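Local coordinates for putative histidinol-phosphate aminotransferase (PDB 3P1T), which probably transfers the amino group of L-histidinol phosphate to 2-oxoglutarate, a pyridoxal-phosphate-dependent step of L-histidine biosynthesis, at residues 77-80 with 81-85; 229-232 with 233-237; 98-101 with 102-105; 194-197 with 198-202; 56-59 with 60-64. All coordinates share one frame; numbering follows the deposited sequence.

Contact 1 (77-80 with 81-85)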
loop_
_atom_site.group_PDB
_atom_site.type_symbol
_atom_site.label_atom_id
_atom_site.label_comp_id
_atom_site.label_asym_id
_atom_site.label_seq_id
_atom_site.Cartn_x
_atom_site.Cartn_y
_atom_site.Cartn_z
ATOM N N ILE A 77 4.303 1.151 9.790
ATOM C CA ILE A 77 3.968 2.007 10.921
ATOM C C ILE A 77 3.278 3.306 10.413
ATOM O O ILE A 77 2.429 3.825 11.144
ATOM C CB ILE A 77 5.226 2.277 11.820
ATOM C CG1 ILE A 77 4.886 2.984 13.163
ATOM C CG2 ILE A 77 6.354 2.959 11.079
ATOM C CD1 ILE A 77 3.802 2.350 14.042
ATOM N N ASP A 78 3.551 3.773 9.162
ATOM C CA ASP A 78 2.884 4.987 8.629
ATOM C C ASP A 78 1.377 4.768 8.511
ATOM O O ASP A 78 0.632 5.599 9.027
ATOM C CB ASP A 78 3.453 5.449 7.268
ATOM C CG ASP A 78 4.830 6.096 7.275
ATOM O OD1 ASP A 78 5.581 5.908 8.268
ATOM O OD2 ASP A 78 5.197 6.716 6.253
ATOM N N GLU A 79 0.918 3.651 7.871
ATOM C CA GLU A 79 -0.526 3.381 7.776
ATOM C C GLU A 79 -1.130 3.207 9.162
ATOM O O GLU A 79 -2.209 3.723 9.430
ATOM C CB GLU A 79 -0.845 2.145 6.922
ATOM C CG GLU A 79 -2.336 1.819 6.954
ATOM C CD GLU A 79 -2.896 0.782 6.008
ATOM O OE1 GLU A 79 -2.110 0.041 5.377
ATOM O OE2 GLU A 79 -4.139 0.720 5.895
ATOM N N CYS A 80 -0.432 2.468 10.022
ATOM C CA CYS A 80 -0.824 2.194 11.391
ATOM C C CYS A 80 -1.127 3.512 12.145
ATOM O O CYS A 80 -2.221 3.664 12.701
ATOM C CB CYS A 80 0.281 1.399 12.081
ATOM S SG CYS A 80 -0.014 1.098 13.842
ATOM N N PHE A 81 -0.162 4.468 12.128
ATOM C CA PHE A 81 -0.280 5.746 12.821
ATOM C C PHE A 81 -1.435 6.562 12.250
ATOM O O PHE A 81 -2.180 7.164 13.018
ATOM C CB PHE A 81 1.040 6.553 12.745
ATOM C CG PHE A 81 1.060 7.751 13.667
ATOM C CD1 PHE A 81 0.491 8.965 13.274
ATOM C CD2 PHE A 81 1.609 7.657 14.944
ATOM C CE1 PHE A 81 0.438 10.040 14.149
ATOM C CE2 PHE A 81 1.570 8.736 15.809
ATOM C CZ PHE A 81 0.976 9.919 15.408
ATOM N N ASP A 82 -1.577 6.595 10.920
ATOM C CA ASP A 82 -2.625 7.367 10.235
ATOM C C ASP A 82 -4.018 6.860 10.552
ATOM O O ASP A 82 -4.878 7.667 10.903
ATOM C CB ASP A 82 -2.442 7.362 8.707
ATOM C CG ASP A 82 -1.379 8.300 8.163
ATOM O OD1 ASP A 82 -0.659 8.916 8.969
ATOM O OD2 ASP A 82 -1.312 8.466 6.930
ATOM N N ARG A 83 -4.254 5.544 10.444
ATOM C CA ARG A 83 -5.591 5.002 10.666
ATOM C C ARG A 83 -5.983 5.114 12.155
ATOM O O ARG A 83 -7.144 5.395 12.429
ATOM C CB ARG A 83 -5.700 3.562 10.156
ATOM C CG ARG A 83 -5.404 3.505 8.662
ATOM C CD ARG A 83 -6.433 2.763 7.846
ATOM N NE ARG A 83 -6.098 2.786 6.422
ATOM C CZ ARG A 83 -6.510 3.724 5.574
ATOM N NH1 ARG A 83 -7.278 4.721 5.995
ATOM N NH2 ARG A 83 -6.170 3.669 4.301
ATOM N N ILE A 84 -5.018 5.004 13.100
ATOM C CA ILE A 84 -5.303 5.157 14.525
ATOM C C ILE A 84 -5.625 6.626 14.812
ATOM O O ILE A 84 -6.647 6.909 15.446
ATOM C CB ILE A 84 -4.154 4.630 15.445
ATOM C CG1 ILE A 84 -4.061 3.101 15.376
ATOM C CG2 ILE A 84 -4.365 5.069 16.913
ATOM C CD1 ILE A 84 -2.876 2.508 16.145
ATOM N N SER A 85 -4.764 7.555 14.348
ATOM C CA SER A 85 -4.932 8.990 14.607
ATOM C C SER A 85 -6.253 9.513 13.990
ATOM O O SER A 85 -6.879 10.369 14.600
ATOM C CB SER A 85 -3.736 9.797 14.103
ATOM O OG SER A 85 -3.603 9.825 12.692
HETATM O O HOH W 1 -5.285 1.161 3.244
#
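Glu79 and Arg83, one turn apart on helix 76-87, are joined by a salt bridge in which Arg83 NE donates to Glu79 OE2 over 2.9 Å, a nearly straight bond (162°). The oxygen lies at the guanidinium edge and in its plane but is met on its anti side, and the carboxylate and guanidinium planes stand 76° apart. Glu79 reaches out as an extended chain, whereas Arg83 bends at chi2 (-130°), which carries its NE across to the carboxylate. A bridging water donates to Glu79 OE2 and accepts from Arg83 NH2, 2.9 Å from each. One shell further, Gln224 NE2 also binds OE2, while Arg75 N and Asn228 ND2 bind OE1, satisfying both oxygens of this buried acid. Trp225 of the same chain makes a cation-pi contact with Arg83.

On the inward side, Cys80 SG meets Ile84 CD1 at 3.9 Å, and both pack on Leu168 of strand 166-170. Asp78 and Asp82 hydrogen-bond to Phe226 N and Trp225 NE1 of the second subunit; Asp82 OD2 also forms a salt bridge with Arg106. Polar bonds toward the dimer interface and an apolar face inward suit a helix packed on the central sheet of the large domain in a fold-type I aminotransferase.

Contact 2 (229-232 with 233-237); sequences VGTL and DLHAL
Gly230 is the N-cap of helix 231-241, and its carbonyl opens the i to i+4 series by accepting from Leu234 N at 2.9 Å. At the next residue, Thr231 O takes two donors from a single partner, His235 N at 3.1 Å and His235 ND1 at 2.7 Å, from opposite faces of the carbonyl plane. The imidazole points its ND1-H edge at the oxygen, with Thr231 O in the ring plane and the bond nearly straight (166°); chi1 of -74° brings the ring back over the preceding turn. This grip limits how far the ring can rotate.

Ahead of the cap, the side chains of Val229 and Asp233 cross at about a right angle, with Val229 CG1 3.6 Å from Asp233 CB and 3.9 Å from Leu234 CD2, a branched residue closing the apolar side of the helix start. Asp233 occupies N3, where acids suit the helix dipole. A water stands between its carboxylate and the cap, 2.8 Å from Gly230 N and 2.7 Å from Asp233 OD2. Arg75 forms a salt bridge to the same oxygen, while Asp233 of the second subunit brings a like charge close. Arg75 and the helix start would favour ionisation; the facing acid would probably oppose it.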
loop_
_atom_site.group_PDB
_atom_site.type_symbol
_atom_site.label_atom_id
_atom_site.label_comp_id
_atom_site.label_asym_id
_atom_site.label_seq_id
_atom_site.Cartn_x
_atom_site.Cartn_y
_atom_site.Cartn_z
ATOM N N VAL A 229 -2.873 -4.769 0.159
ATOM C CA VAL A 229 -1.679 -5.627 0.063
ATOM C C VAL A 229 -1.907 -6.628 -1.086
ATOM O O VAL A 229 -2.794 -7.472 -1.025
ATOM C CB VAL A 229 -1.344 -6.322 1.405
ATOM C CG1 VAL A 229 -0.091 -7.183 1.282
ATOM C CG2 VAL A 229 -1.169 -5.291 2.510
ATOM N N GLY A 230 -1.137 -6.469 -2.142
ATOM C CA GLY A 230 -1.235 -7.281 -3.349
ATOM C C GLY A 230 -0.813 -8.726 -3.214
ATOM O O GLY A 230 -0.245 -9.135 -2.204
ATOM N N THR A 231 -1.071 -9.496 -4.264
ATOM C CA THR A 231 -0.793 -10.929 -4.346
ATOM C C THR A 231 0.708 -11.266 -4.111
ATOM O O THR A 231 0.972 -12.266 -3.447
ATOM C CB THR A 231 -1.257 -11.491 -5.690
ATOM O OG1 THR A 231 -0.818 -12.849 -5.793
ATOM C CG2 THR A 231 -0.761 -10.697 -6.875
ATOM N N LEU A 232 1.664 -10.452 -4.604
ATOM C CA LEU A 232 3.095 -10.739 -4.404
ATOM C C LEU A 232 3.485 -10.577 -2.917
ATOM O O LEU A 232 4.123 -11.474 -2.356
ATOM C CB LEU A 232 4.002 -9.850 -5.287
ATOM C CG LEU A 232 3.873 -10.010 -6.796
ATOM C CD1 LEU A 232 4.690 -8.960 -7.519
ATOM C CD2 LEU A 232 4.254 -11.425 -7.236
ATOM N N ASP A 233 3.067 -9.464 -2.275
ATOM C CA ASP A 233 3.387 -9.209 -0.877
ATOM C C ASP A 233 2.688 -10.225 0.036
ATOM O O ASP A 233 3.311 -10.695 0.994
ATOM C CB ASP A 233 3.013 -7.775 -0.490
ATOM C CG ASP A 233 3.780 -6.674 -1.207
ATOM O OD1 ASP A 233 4.883 -6.946 -1.709
ATOM O OD2 ASP A 233 3.273 -5.540 -1.262
ATOM N N LEU A 234 1.438 -10.601 -0.283
ATOM C CA LEU A 234 0.683 -11.601 0.487
ATOM C C LEU A 234 1.359 -12.988 0.458
ATOM O O LEU A 234 1.511 -13.591 1.522
ATOM C CB LEU A 234 -0.759 -11.740 -0.014
ATOM C CG LEU A 234 -1.745 -10.605 0.294
ATOM C CD1 LEU A 234 -3.009 -10.808 -0.475
ATOM C CD2 LEU A 234 -2.057 -10.514 1.758
ATOM N N HIS A 235 1.795 -13.480 -0.723
ATOM C CA HIS A 235 2.481 -14.782 -0.803
ATOM C C HIS A 235 3.860 -14.720 -0.154
ATOM O O HIS A 235 4.309 -15.723 0.393
ATOM C CB HIS A 235 2.594 -15.289 -2.239
ATOM C CG HIS A 235 1.271 -15.774 -2.751
ATOM N ND1 HIS A 235 0.327 -14.897 -3.256
ATOM C CD2 HIS A 235 0.736 -17.014 -2.724
ATOM C CE1 HIS A 235 -0.727 -15.633 -3.555
ATOM N NE2 HIS A 235 -0.531 -16.911 -3.248
ATOM N N ALA A 236 4.494 -13.541 -0.165
ATOM C CA ALA A 236 5.786 -13.331 0.472
ATOM C C ALA A 236 5.634 -13.451 1.996
ATOM O O ALA A 236 6.288 -14.308 2.619
ATOM C CB ALA A 236 6.352 -11.977 0.083
ATOM N N LEU A 237 4.691 -12.662 2.569
ATOM C CA LEU A 237 4.386 -12.646 3.992
ATOM C C LEU A 237 4.007 -14.044 4.483
ATOM O O LEU A 237 4.544 -14.494 5.511
ATOM C CB LEU A 237 3.263 -11.648 4.300
ATOM C CG LEU A 237 2.794 -11.591 5.752
ATOM C CD1 LEU A 237 3.904 -11.185 6.670
ATOM C CD2 LEU A 237 1.637 -10.665 5.907
HETATM O O HOH W 2 1.053 -4.831 -2.525
#

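Contact 3 (98-101 with 102-105); sequences PGFD and GYRA
A chi1 of 177° turns the Phe100 ring away from its own N and against the start of helix 102-107, while Tyr103, its CG beside the backbone N (chi1 -43°), lays its own ring across the approaching edge. The two form a T-shaped stack: Phe100 supplies the edge and Tyr103 the face, with centroids 5.0 Å apart and planes at 78°. The touching atom is Phe100 CD2, which stands 3.5 Å from Tyr103 CZ, offset toward the rim of the tyrosine ring. One face of the phenylalanine is taken by Gly102, whose amide N lies over the ring centre and whose CA is 3.4 Å from Phe100 CE2. Glycine suits this place because the room a CB would need is filled by the ring near Phe100 CE2.

Ala105 N reaches Asp101 O in a weak bond of 3.3 Å, and Arg104 CB packs on that same oxygen at 3.4 Å. The polar ends are held from outside the turn: Asp101 OD2 by Gln306, and Arg104 by a salt bridge to Glu116 together with a cation-pi contact with Trp97.

Both rings also pack on Ile77. A bound tartrate, probably from crystallisation, lies close to the Phe100 side chain. In fold-type I aminotransferases an aromatic residue after this strand commonly stacks on the pyridine ring of the cofactor, and an aspartate pairs with the pyridine nitrogen. The position of Phe100, with Tyr103 OH hydrogen-bonded to Asp170, probably that aspartate, is consistent with that cofactor pocket.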
loop_
_atom_site.group_PDB
_atom_site.type_symbol
_atom_site.label_atom_id
_atom_site.label_comp_id
_atom_site.label_asym_id
_atom_site.label_seq_id
_atom_site.Cartn_x
_atom_site.Cartn_y
_atom_site.Cartn_z
ATOM N N PRO A 98 14.325 12.788 22.229
ATOM C CA PRO A 98 14.738 11.929 21.106
ATOM C C PRO A 98 14.007 10.600 21.071
ATOM O O PRO A 98 13.654 10.062 22.122
ATOM C CB PRO A 98 16.233 11.700 21.373
ATOM C CG PRO A 98 16.656 12.892 22.140
ATOM C CD PRO A 98 15.488 13.158 23.051
ATOM N N GLY A 99 13.786 10.102 19.856
ATOM C CA GLY A 99 13.105 8.850 19.581
ATOM C C GLY A 99 12.846 8.731 18.094
ATOM O O GLY A 99 13.302 9.580 17.329
ATOM N N PHE A 100 12.113 7.687 17.669
ATOM C CA PHE A 100 11.786 7.442 16.270
ATOM C C PHE A 100 11.084 8.666 15.655
ATOM O O PHE A 100 10.167 9.223 16.244
ATOM C CB PHE A 100 10.923 6.185 16.151
ATOM C CG PHE A 100 10.476 5.874 14.746
ATOM C CD1 PHE A 100 11.405 5.583 13.752
ATOM C CD2 PHE A 100 9.122 5.849 14.419
ATOM C CE1 PHE A 100 10.990 5.311 12.446
ATOM C CE2 PHE A 100 8.708 5.547 13.118
ATOM C CZ PHE A 100 9.645 5.294 12.139
ATOM N N ASP A 101 11.564 9.104 14.498
ATOM C CA ASP A 101 11.140 10.341 13.843
ATOM C C ASP A 101 9.905 10.183 12.937
ATOM O O ASP A 101 9.367 11.200 12.473
ATOM C CB ASP A 101 12.308 10.903 12.989
ATOM C CG ASP A 101 12.856 10.008 11.863
ATOM O OD1 ASP A 101 12.761 8.755 11.985
ATOM O OD2 ASP A 101 13.419 10.563 10.883
ATOM N N GLY A 102 9.473 8.946 12.689
ATOM C CA GLY A 102 8.324 8.667 11.839
ATOM C C GLY A 102 7.008 9.244 12.320
ATOM O O GLY A 102 6.195 9.699 11.505
ATOM N N TYR A 103 6.790 9.234 13.646
ATOM C CA TYR A 103 5.561 9.763 14.255
ATOM C C TYR A 103 5.492 11.260 14.002
ATOM O O TYR A 103 4.449 11.740 13.562
ATOM C CB TYR A 103 5.468 9.435 15.756
ATOM C CG TYR A 103 5.863 8.016 16.115
ATOM C CD1 TYR A 103 5.293 6.924 15.465
ATOM C CD2 TYR A 103 6.751 7.763 17.153
ATOM C CE1 TYR A 103 5.671 5.621 15.775
ATOM C CE2 TYR A 103 7.093 6.462 17.510
ATOM C CZ TYR A 103 6.563 5.399 16.806
ATOM O OH TYR A 103 6.940 4.136 17.141
ATOM N N ARG A 104 6.631 11.977 14.152
ATOM C CA ARG A 104 6.712 13.412 13.833
ATOM C C ARG A 104 6.280 13.718 12.386
ATOM O O ARG A 104 5.586 14.706 12.159
ATOM C CB ARG A 104 8.128 13.941 14.029
ATOM C CG ARG A 104 8.370 14.611 15.352
ATOM C CD ARG A 104 9.733 15.257 15.344
ATOM N NE ARG A 104 9.948 16.041 16.562
ATOM C CZ ARG A 104 10.896 16.960 16.701
ATOM N NH1 ARG A 104 11.700 17.252 15.692
ATOM N NH2 ARG A 104 11.027 17.614 17.842
ATOM N N ALA A 105 6.711 12.878 11.422
ATOM C CA ALA A 105 6.433 13.009 9.989
ATOM C C ALA A 105 4.952 12.903 9.701
ATOM O O ALA A 105 4.440 13.710 8.933
ATOM C CB ALA A 105 7.184 11.952 9.211
#

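Contact 4 (194-197 with 198-202)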
loop_
_atom_site.group_PDB
_atom_site.type_symbol
_atom_site.label_atom_id
_atom_site.label_comp_id
_atom_site.label_asym_id
_atom_site.label_seq_id
_atom_site.Cartn_x
_atom_site.Cartn_y
_atom_site.Cartn_z
ATOM N N ARG A 194 3.451 -4.715 15.299
ATOM C CA ARG A 194 4.581 -5.595 14.968
ATOM C C ARG A 194 4.961 -5.379 13.507
ATOM O O ARG A 194 4.061 -5.274 12.660
ATOM C CB ARG A 194 4.264 -7.078 15.236
ATOM C CG ARG A 194 4.009 -7.426 16.693
ATOM C CD ARG A 194 5.277 -7.473 17.492
ATOM N NE ARG A 194 5.017 -7.749 18.905
ATOM C CZ ARG A 194 5.044 -8.958 19.451
ATOM N NH1 ARG A 194 5.295 -10.024 18.703
ATOM N NH2 ARG A 194 4.817 -9.111 20.751
ATOM N N SER A 195 6.278 -5.309 13.215
ATOM C CA SER A 195 6.832 -5.097 11.870
ATOM C C SER A 195 7.366 -6.394 11.271
ATOM O O SER A 195 7.883 -7.232 12.019
ATOM C CB SER A 195 7.963 -4.073 11.937
ATOM O OG SER A 195 8.531 -3.772 10.672
ATOM N N PHE A 196 7.285 -6.553 9.928
ATOM C CA PHE A 196 7.849 -7.732 9.270
ATOM C C PHE A 196 9.139 -7.339 8.540
ATOM O O PHE A 196 9.709 -8.144 7.794
ATOM C CB PHE A 196 6.828 -8.394 8.306
ATOM C CG PHE A 196 5.569 -8.881 8.996
ATOM C CD1 PHE A 196 5.598 -9.999 9.832
ATOM C CD2 PHE A 196 4.371 -8.203 8.847
ATOM C CE1 PHE A 196 4.456 -10.406 10.525
ATOM C CE2 PHE A 196 3.224 -8.621 9.530
ATOM C CZ PHE A 196 3.273 -9.721 10.363
ATOM N N SER A 197 9.622 -6.113 8.796
ATOM C CA SER A 197 10.780 -5.528 8.123
ATOM C C SER A 197 12.147 -5.994 8.682
ATOM O O SER A 197 13.143 -5.979 7.935
ATOM C CB SER A 197 10.723 -4.002 8.206
ATOM O OG SER A 197 9.682 -3.450 7.414
ATOM N N LYS A 198 12.218 -6.392 9.969
ATOM C CA LYS A 198 13.520 -6.704 10.556
ATOM C C LYS A 198 13.729 -8.211 10.599
ATOM O O LYS A 198 14.070 -8.784 9.570
ATOM C CB LYS A 198 13.669 -6.066 11.962
ATOM C CG LYS A 198 13.211 -4.599 12.071
ATOM C CD LYS A 198 13.848 -3.641 11.048
ATOM C CE LYS A 198 13.272 -2.256 11.137
ATOM N NZ LYS A 198 13.668 -1.452 9.959
ATOM N N SER A 199 13.524 -8.847 11.756
ATOM C CA SER A 199 13.686 -10.279 11.980
ATOM C C SER A 199 13.060 -11.147 10.878
ATOM O O SER A 199 13.638 -12.188 10.554
ATOM C CB SER A 199 13.059 -10.649 13.315
ATOM O OG SER A 199 11.853 -9.932 13.530
ATOM N N TYR A 200 11.889 -10.733 10.312
ATOM C CA TYR A 200 11.161 -11.479 9.278
ATOM C C TYR A 200 11.753 -11.256 7.866
ATOM O O TYR A 200 11.416 -12.011 6.950
ATOM C CB TYR A 200 9.673 -11.105 9.283
ATOM C CG TYR A 200 8.918 -11.666 10.467
ATOM C CD1 TYR A 200 8.873 -10.979 11.680
ATOM C CD2 TYR A 200 8.220 -12.877 10.371
ATOM C CE1 TYR A 200 8.158 -11.482 12.770
ATOM C CE2 TYR A 200 7.503 -13.392 11.458
ATOM C CZ TYR A 200 7.475 -12.689 12.657
ATOM O OH TYR A 200 6.767 -13.185 13.731
ATOM N N GLY A 201 12.617 -10.249 7.717
ATOM C CA GLY A 201 13.313 -9.932 6.471
ATOM C C GLY A 201 12.488 -9.437 5.290
ATOM O O GLY A 201 12.887 -9.641 4.138
ATOM N N LEU A 202 11.379 -8.723 5.544
ATOM C CA LEU A 202 10.556 -8.178 4.459
ATOM C C LEU A 202 10.597 -6.632 4.425
ATOM O O LEU A 202 9.599 -6.015 4.055
ATOM C CB LEU A 202 9.100 -8.658 4.595
ATOM C CG LEU A 202 8.846 -10.162 4.724
ATOM C CD1 LEU A 202 7.377 -10.433 4.781
ATOM C CD2 LEU A 202 9.441 -10.924 3.574
HETATM O O HOH W 3 7.943 -5.229 6.047
#
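Phe196 and Tyr200 meet in the loop after strand 190-195, the segment whose Ser-Phe-Ser-Lys sequence matches the signature of the aminotransferase family and carries Lys198, probably the lysine that forms the internal aldimine with pyridoxal phosphate. The rings make a T-shaped pair, the edge of Phe196 toward the face of Tyr200: Phe196 CD1 sits over the centre of the tyrosine ring, 3.8 Å from Tyr200 CG, with the planes at 82°. Tyr200 CB also rests on Phe196 O at 3.3 Å.

That carbonyl oxygen accepts from Leu202 N at 2.9 Å, the donor lying in the carbonyl plane, and so closes the loop on itself. Inside it, Lys198 to Gly201 make a type I beta turn, with Gly201 N bonded to Lys198 O; glycine suits the positive phi at Gly201 itself. An ST turn stiffens the entry, Ser197 N donating to Ser195 OG at 3.2 Å. A water joins the two ends, 2.8 Å from Ser197 OG and donating to Leu202 O at 2.7 Å.

Lys198 bends at chi2 (-54°) and then runs extended. Its NZ bonds to Tyr48 OH of the second subunit and to a tartrate, probably from the crystallisation liquor. A lysine in a tight loop after a strand, with a tyrosine of the partner chain beside it, is consistent with the fold-type I active site at the dimer interface.

Contact 5 (56-59 with 60-64); sequences VMRK and LAEHF
At the edge of the Arg58 guanidinium, near its plane, lies the carboxylate of Glu62, the two flat groups inclined at 43°. Their salt bridge is a weak one: Arg58 NH1 stands 3.4 Å from Glu62 OE2, and the bond is bent to 144°. The side chains run next to each other in the same direction, and Glu62 OE2 also touches the aliphatic part of Arg58 at CG, 3.5 Å away. Arg58 sets out with CG beside its own carbonyl carbon, then turns at chi3 (55°), folding the guanidinium toward the acid. A second flat pair is sequential: His63 CD2 sits over the centre of one face of the Phe64 ring.

These groups lie along helix 52-64, an amphipathic helix whose i to i+4 spacing places the charged Arg58 and Glu62 on the exposed side, where long flexible residues are at home. Its other side is apolar. Leu60 CD1 meets the selenium of Met57, modelled as selenomethionine, with SE at 4.1 Å, and lies 4.4 Å from Val56 CG1. Leu60, branched and buried, continues onto Leu71 of the neighbouring strand, Leu241 of helix 231-241 and Phe196. Lys59 NZ forms a salt bridge with Glu238 of helix 231-241. His63 N makes an ordinary helical bond to Lys59 O at 2.9 Å, while its ring NE2 hydrogen-bonds to Tyr200 OH.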
loop_
_atom_site.group_PDB
_atom_site.type_symbol
_atom_site.label_atom_id
_atom_site.label_comp_id
_atom_site.label_asym_id
_atom_site.label_seq_id
_atom_site.Cartn_x
_atom_site.Cartn_y
_atom_site.Cartn_z
ATOM N N VAL A 56 -4.201 -15.576 4.157
ATOM C CA VAL A 56 -3.057 -14.968 4.846
ATOM C C VAL A 56 -3.545 -14.345 6.171
ATOM O O VAL A 56 -2.825 -14.440 7.173
ATOM C CB VAL A 56 -2.296 -13.940 3.952
ATOM C CG1 VAL A 56 -1.192 -13.236 4.720
ATOM C CG2 VAL A 56 -1.709 -14.622 2.720
HETATM N N MSE A 57 -4.772 -13.756 6.196
HETATM C CA MSE A 57 -5.336 -13.164 7.436
HETATM C C MSE A 57 -5.440 -14.218 8.522
HETATM O O MSE A 57 -5.060 -13.952 9.662
HETATM C CB MSE A 57 -6.713 -12.512 7.208
HETATM C CG MSE A 57 -6.641 -11.203 6.426
HETATM SE SE MSE A 57 -5.521 -9.904 7.309
HETATM C CE MSE A 57 -6.610 -9.392 8.782
ATOM N N ARG A 58 -5.898 -15.424 8.140
ATOM C CA ARG A 58 -6.057 -16.574 9.003
ATOM C C ARG A 58 -4.693 -17.047 9.466
ATOM O O ARG A 58 -4.537 -17.348 10.648
ATOM C CB ARG A 58 -6.812 -17.667 8.246
ATOM C CG ARG A 58 -7.016 -18.972 9.011
ATOM C CD ARG A 58 -7.682 -20.058 8.166
ATOM N NE ARG A 58 -6.975 -20.348 6.909
ATOM C CZ ARG A 58 -5.923 -21.158 6.789
ATOM N NH1 ARG A 58 -5.402 -21.748 7.859
ATOM N NH2 ARG A 58 -5.370 -21.365 5.602
ATOM N N LYS A 59 -3.698 -17.084 8.542
ATOM C CA LYS A 59 -2.318 -17.498 8.841
ATOM C C LYS A 59 -1.697 -16.556 9.891
ATOM O O LYS A 59 -1.056 -17.042 10.813
ATOM C CB LYS A 59 -1.452 -17.537 7.562
ATOM C CG LYS A 59 -1.104 -18.937 7.030
ATOM C CD LYS A 59 -2.254 -19.633 6.291
ATOM C CE LYS A 59 -1.891 -21.017 5.799
ATOM N NZ LYS A 59 -0.821 -20.999 4.760
ATOM N N LEU A 60 -1.913 -15.230 9.763
ATOM C CA LEU A 60 -1.458 -14.215 10.709
ATOM C C LEU A 60 -2.053 -14.459 12.090
ATOM O O LEU A 60 -1.329 -14.415 13.093
ATOM C CB LEU A 60 -1.835 -12.806 10.220
ATOM C CG LEU A 60 -0.996 -12.220 9.101
ATOM C CD1 LEU A 60 -1.709 -11.029 8.459
ATOM C CD2 LEU A 60 0.415 -11.842 9.586
ATOM N N ALA A 61 -3.367 -14.749 12.135
ATOM C CA ALA A 61 -4.124 -15.021 13.352
ATOM C C ALA A 61 -3.543 -16.213 14.092
ATOM O O ALA A 61 -3.393 -16.156 15.316
ATOM C CB ALA A 61 -5.582 -15.270 13.009
ATOM N N GLU A 62 -3.170 -17.271 13.334
ATOM C CA GLU A 62 -2.561 -18.498 13.838
ATOM C C GLU A 62 -1.186 -18.204 14.398
ATOM O O GLU A 62 -0.878 -18.616 15.520
ATOM C CB GLU A 62 -2.467 -19.550 12.722
ATOM C CG GLU A 62 -3.566 -20.601 12.745
ATOM C CD GLU A 62 -4.039 -21.091 11.379
ATOM O OE1 GLU A 62 -3.196 -21.542 10.567
ATOM O OE2 GLU A 62 -5.270 -21.061 11.139
ATOM N N HIS A 63 -0.368 -17.482 13.616
ATOM C CA HIS A 63 1.003 -17.142 13.953
ATOM C C HIS A 63 1.074 -16.354 15.279
ATOM O O HIS A 63 1.877 -16.706 16.144
ATOM C CB HIS A 63 1.644 -16.339 12.803
ATOM C CG HIS A 63 3.113 -16.101 12.984
ATOM N ND1 HIS A 63 4.043 -17.081 12.684
ATOM C CD2 HIS A 63 3.764 -14.994 13.409
ATOM C CE1 HIS A 63 5.223 -16.555 12.964
ATOM N NE2 HIS A 63 5.105 -15.298 13.404
ATOM N N PHE A 64 0.218 -15.324 15.451
ATOM C CA PHE A 64 0.249 -14.476 16.641
ATOM C C PHE A 64 -0.694 -14.986 17.746
ATOM O O PHE A 64 -0.736 -14.386 18.828
ATOM C CB PHE A 64 -0.096 -13.039 16.261
ATOM C CG PHE A 64 1.010 -12.410 15.446
ATOM C CD1 PHE A 64 2.166 -11.948 16.055
ATOM C CD2 PHE A 64 0.895 -12.274 14.067
ATOM C CE1 PHE A 64 3.193 -11.370 15.302
ATOM C CE2 PHE A 64 1.922 -11.684 13.317
ATOM C CZ PHE A 64 3.063 -11.242 13.942
#

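Contacts 1, 2 and 4 are buried and reach the second subunit, whereas contact 5 is partly buried and contact 3 is the surface contact by the exposure of its residues. Their chemistry follows: in contact 1, water, neighbouring residues and the second subunit meet the acids; in contact 2, Arg75 and water meet Asp233 while the partner's Asp233 opposes it; contact 5 keeps its weak ion pair on the solvent side. Contacts 3 and 4 each use a T-shaped aromatic pair near the bound tartrate, contact 3 where a loop enters a helix and contact 4 within a loop. Contacts 1 and 3 touch through Ile77 and Phe81. Contacts 2, 4 and 5 join in one apolar cluster, where Leu237 meets Phe196, Val56 and Leu60.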